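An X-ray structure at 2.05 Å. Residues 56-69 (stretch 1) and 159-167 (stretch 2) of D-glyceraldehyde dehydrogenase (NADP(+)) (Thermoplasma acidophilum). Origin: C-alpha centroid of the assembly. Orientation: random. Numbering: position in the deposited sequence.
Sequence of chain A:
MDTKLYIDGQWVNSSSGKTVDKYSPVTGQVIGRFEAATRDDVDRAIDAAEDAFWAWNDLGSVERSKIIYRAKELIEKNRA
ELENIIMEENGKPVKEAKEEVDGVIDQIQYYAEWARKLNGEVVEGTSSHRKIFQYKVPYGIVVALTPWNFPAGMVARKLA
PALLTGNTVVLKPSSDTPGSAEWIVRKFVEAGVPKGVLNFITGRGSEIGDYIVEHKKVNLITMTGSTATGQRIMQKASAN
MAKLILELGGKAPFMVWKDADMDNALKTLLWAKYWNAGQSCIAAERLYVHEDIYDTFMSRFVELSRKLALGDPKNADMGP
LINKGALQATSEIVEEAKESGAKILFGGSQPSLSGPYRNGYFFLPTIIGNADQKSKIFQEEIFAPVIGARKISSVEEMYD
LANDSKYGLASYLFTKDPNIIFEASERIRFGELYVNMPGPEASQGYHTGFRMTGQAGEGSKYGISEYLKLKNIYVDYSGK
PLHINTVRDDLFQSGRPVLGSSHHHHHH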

# COMPACT_ATOMS: atom_id res chain seq x y z
N TRP A 56 0.59 15.46 -22.89
CA TRP A 56 0.08 14.12 -22.53
C TRP A 56 0.09 13.94 -20.99
O TRP A 56 -0.91 13.53 -20.39
CB TRP A 56 0.91 13.04 -23.25
CG TRP A 56 0.42 11.62 -23.17
CD1 TRP A 56 1.13 10.56 -22.65
CD2 TRP A 56 -0.83 11.09 -23.59
NE1 TRP A 56 0.41 9.41 -22.76
CE2 TRP A 56 -0.80 9.70 -23.34
CE3 TRP A 56 -1.97 11.64 -24.19
CZ2 TRP A 56 -1.86 8.84 -23.63
CZ3 TRP A 56 -3.03 10.78 -24.51
CH2 TRP A 56 -2.96 9.38 -24.20
N ASN A 57 1.20 14.26 -20.35
CA ASN A 57 1.21 14.28 -18.86
C ASN A 57 -0.02 15.08 -18.31
O ASN A 57 -0.81 14.59 -17.47
CB ASN A 57 2.51 14.88 -18.34
CG ASN A 57 2.57 14.92 -16.80
OD1 ASN A 57 2.77 13.93 -16.18
ND2 ASN A 57 2.34 16.06 -16.23
N ASP A 58 -0.15 16.29 -18.81
CA ASP A 58 -1.15 17.25 -18.32
C ASP A 58 -2.65 16.89 -18.60
O ASP A 58 -3.51 17.43 -17.90
CB ASP A 58 -0.82 18.69 -18.85
CG ASP A 58 0.35 19.36 -18.08
OD1 ASP A 58 0.95 18.76 -17.18
OD2 ASP A 58 0.70 20.51 -18.39
N LEU A 59 -2.96 16.01 -19.55
CA LEU A 59 -4.33 15.48 -19.67
C LEU A 59 -4.85 14.75 -18.43
O LEU A 59 -6.05 14.68 -18.22
CB LEU A 59 -4.44 14.48 -20.83
CG LEU A 59 -4.53 14.89 -22.29
CD1 LEU A 59 -4.90 13.64 -23.12
CD2 LEU A 59 -5.57 15.97 -22.48
N GLY A 60 -3.95 14.13 -17.67
CA GLY A 60 -4.33 13.28 -16.55
C GLY A 60 -4.71 11.86 -16.95
O GLY A 60 -5.07 11.57 -18.10
N SER A 61 -4.66 10.98 -15.95
CA SER A 61 -4.89 9.57 -16.19
C SER A 61 -6.32 9.25 -16.65
O SER A 61 -6.50 8.38 -17.52
CB SER A 61 -4.46 8.73 -14.99
OG SER A 61 -5.34 8.90 -13.90
N VAL A 62 -7.33 10.00 -16.18
CA VAL A 62 -8.74 9.68 -16.56
C VAL A 62 -8.97 9.87 -18.07
O VAL A 62 -9.53 8.98 -18.75
CB VAL A 62 -9.81 10.51 -15.82
CG1 VAL A 62 -11.23 10.24 -16.33
CG2 VAL A 62 -9.76 10.22 -14.33
N GLU A 63 -8.56 11.03 -18.55
CA GLU A 63 -8.68 11.33 -19.97
C GLU A 63 -7.80 10.40 -20.81
O GLU A 63 -8.23 9.99 -21.87
CB GLU A 63 -8.37 12.79 -20.24
CG GLU A 63 -9.48 13.75 -19.75
CD GLU A 63 -10.89 13.47 -20.30
OE1 GLU A 63 -11.86 13.55 -19.52
OE2 GLU A 63 -11.08 13.12 -21.47
N ARG A 64 -6.62 10.01 -20.31
CA ARG A 64 -5.79 9.11 -21.06
C ARG A 64 -6.48 7.74 -21.10
O ARG A 64 -6.49 7.11 -22.15
CB ARG A 64 -4.34 9.02 -20.53
CG ARG A 64 -3.50 10.27 -20.71
CD ARG A 64 -2.05 10.06 -20.32
NE ARG A 64 -1.86 9.67 -18.91
CZ ARG A 64 -1.61 10.48 -17.87
NH1 ARG A 64 -1.48 11.78 -18.04
NH2 ARG A 64 -1.44 9.95 -16.64
N SER A 65 -7.06 7.32 -19.97
CA SER A 65 -7.80 6.08 -19.91
C SER A 65 -8.95 6.06 -20.88
O SER A 65 -9.21 5.01 -21.39
CB SER A 65 -8.30 5.71 -18.50
OG SER A 65 -9.42 6.47 -18.10
N LYS A 66 -9.64 7.16 -21.13
CA LYS A 66 -10.80 7.14 -22.07
C LYS A 66 -10.38 6.79 -23.51
O LYS A 66 -11.10 6.01 -24.21
CB LYS A 66 -11.53 8.48 -22.08
CG LYS A 66 -12.24 8.77 -20.76
CD LYS A 66 -13.03 10.08 -20.78
CE LYS A 66 -13.71 10.25 -19.43
NZ LYS A 66 -14.20 11.65 -19.33
N ILE A 67 -9.24 7.35 -23.92
CA ILE A 67 -8.60 7.07 -25.23
C ILE A 67 -8.16 5.60 -25.28
O ILE A 67 -8.41 4.92 -26.26
CB ILE A 67 -7.37 7.98 -25.47
CG1 ILE A 67 -7.78 9.44 -25.61
CG2 ILE A 67 -6.62 7.50 -26.71
CD1 ILE A 67 -6.62 10.44 -25.48
N ILE A 68 -7.54 5.11 -24.20
CA ILE A 68 -7.11 3.72 -24.17
C ILE A 68 -8.29 2.73 -24.22
O ILE A 68 -8.19 1.66 -24.92
CB ILE A 68 -6.19 3.43 -22.96
CG1 ILE A 68 -4.88 4.22 -23.05
CG2 ILE A 68 -5.91 1.93 -22.77
CD1 ILE A 68 -4.20 4.46 -21.73
N TYR A 69 -9.39 3.07 -23.52
CA TYR A 69 -10.61 2.23 -23.56
C TYR A 69 -11.25 2.16 -24.98
O TYR A 69 -11.72 1.12 -25.43
CB TYR A 69 -11.67 2.70 -22.55
CG TYR A 69 -11.41 2.41 -21.06
CD1 TYR A 69 -11.12 1.12 -20.60
CD2 TYR A 69 -11.50 3.43 -20.10
CE1 TYR A 69 -10.97 0.85 -19.24
CE2 TYR A 69 -11.29 3.20 -18.74
CZ TYR A 69 -11.01 1.91 -18.31
OH TYR A 69 -10.85 1.67 -16.97
N LEU A 159 2.44 -0.96 -24.15
CA LEU A 159 1.80 0.33 -24.49
C LEU A 159 0.74 0.73 -23.47
O LEU A 159 0.69 1.88 -23.08
CB LEU A 159 1.14 0.35 -25.89
CG LEU A 159 1.96 0.16 -27.16
CD1 LEU A 159 1.03 0.22 -28.33
CD2 LEU A 159 3.02 1.19 -27.34
N ALA A 160 -0.13 -0.18 -23.05
CA ALA A 160 -1.21 0.24 -22.12
C ALA A 160 -0.71 0.89 -20.84
O ALA A 160 -1.12 2.02 -20.55
CB ALA A 160 -2.20 -0.87 -21.84
N PRO A 161 0.24 0.23 -20.12
CA PRO A 161 0.64 0.87 -18.86
C PRO A 161 1.51 2.10 -19.08
O PRO A 161 1.46 3.04 -18.28
CB PRO A 161 1.46 -0.20 -18.13
CG PRO A 161 1.88 -1.17 -19.20
CD PRO A 161 0.79 -1.13 -20.22
N ALA A 162 2.35 2.07 -20.10
CA ALA A 162 3.19 3.23 -20.41
C ALA A 162 2.36 4.48 -20.68
O ALA A 162 2.57 5.56 -20.07
CB ALA A 162 4.16 2.94 -21.56
N LEU A 163 1.35 4.29 -21.54
CA LEU A 163 0.44 5.38 -21.87
C LEU A 163 -0.47 5.80 -20.72
O LEU A 163 -0.69 6.98 -20.52
CB LEU A 163 -0.39 5.01 -23.11
CG LEU A 163 0.45 4.88 -24.40
CD1 LEU A 163 -0.40 4.27 -25.53
CD2 LEU A 163 1.04 6.19 -24.92
N LEU A 164 -1.01 4.86 -19.95
CA LEU A 164 -1.93 5.20 -18.89
C LEU A 164 -1.23 6.12 -17.90
O LEU A 164 -1.80 7.14 -17.49
CB LEU A 164 -2.49 3.94 -18.23
CG LEU A 164 -3.50 4.09 -17.09
CD1 LEU A 164 -2.91 4.51 -15.72
CD2 LEU A 164 -4.60 5.01 -17.52
N THR A 165 0.03 5.77 -17.58
CA THR A 165 0.83 6.52 -16.65
C THR A 165 1.36 7.86 -17.16
O THR A 165 1.99 8.56 -16.40
CB THR A 165 1.99 5.65 -16.10
OG1 THR A 165 2.77 5.11 -17.15
CG2 THR A 165 1.44 4.53 -15.25
N GLY A 166 1.12 8.20 -18.42
CA GLY A 166 1.46 9.53 -18.93
C GLY A 166 2.81 9.62 -19.66
O GLY A 166 3.27 10.72 -19.87
N ASN A 167 3.43 8.49 -20.02
CA ASN A 167 4.64 8.48 -20.79
C ASN A 167 4.27 8.54 -22.25
O ASN A 167 3.20 8.08 -22.62
CB ASN A 167 5.47 7.24 -20.57
CG ASN A 167 5.90 7.06 -19.11
OD1 ASN A 167 6.93 7.62 -18.67
ND2 ASN A 167 5.13 6.25 -18.35

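The most unusual feature of this contact is a single buried arginine that ties the kinked helix of stretch 1 to the C-terminal end of the helix in stretch 2. R64 donates twice to one backbone oxygen: NE lies 2.9 Å from L164 O (N-H...O angle 152°) and NH2 lies 3.0 Å from the same L164 O (144°), with that oxygen near the guanidinium plane. The remaining terminal nitrogen turns back to its own stretch, NH1 to W56 O at 3.0 Å (150°) and, weakly, NH1 to N57 O at 2.9 Å (123°). The guanidinium thus links carbonyls in the turn before a helix kink, near G60 (phi 82°), with one at a helix C-terminus; G166, at phi 97°, closes the second helix in a Schellman motif, with G166 N bonded to L163 O at 3.0 Å and N167 N to A162 O at 3.1 Å.

Glycine suits position 166 on two counts. Its CA packs over one guanidinium face, 3.3 Å from R64 NE, and an ideal CB would sit 3.1 Å from R64 CZ; its backbone angles would also jam that CB against the preceding carbonyl. The two backbones come close here, with N57 CA 4.8 Å from G166 CA.

The CA-to-CB bond of W56 (chi1 t) points toward stretch 2. Its NE1 is 3.1 Å from N167 O, which lies at the ring edge, while CZ2 packs 4.1 Å from L163 CD2.

Farther along, the contact becomes apolar. The helix axes run at 148° and approach to 9.9 Å. I68 extends CD1 to L164 CB (3.9 Å) and L163 CB (4.1 Å). Although L164 CA-to-CB points away overall, its side-chain end returns, placing CD2 3.9 Å from both S65 CB and S61 O. The two stretches bury 439 Å² between them, both sides summed.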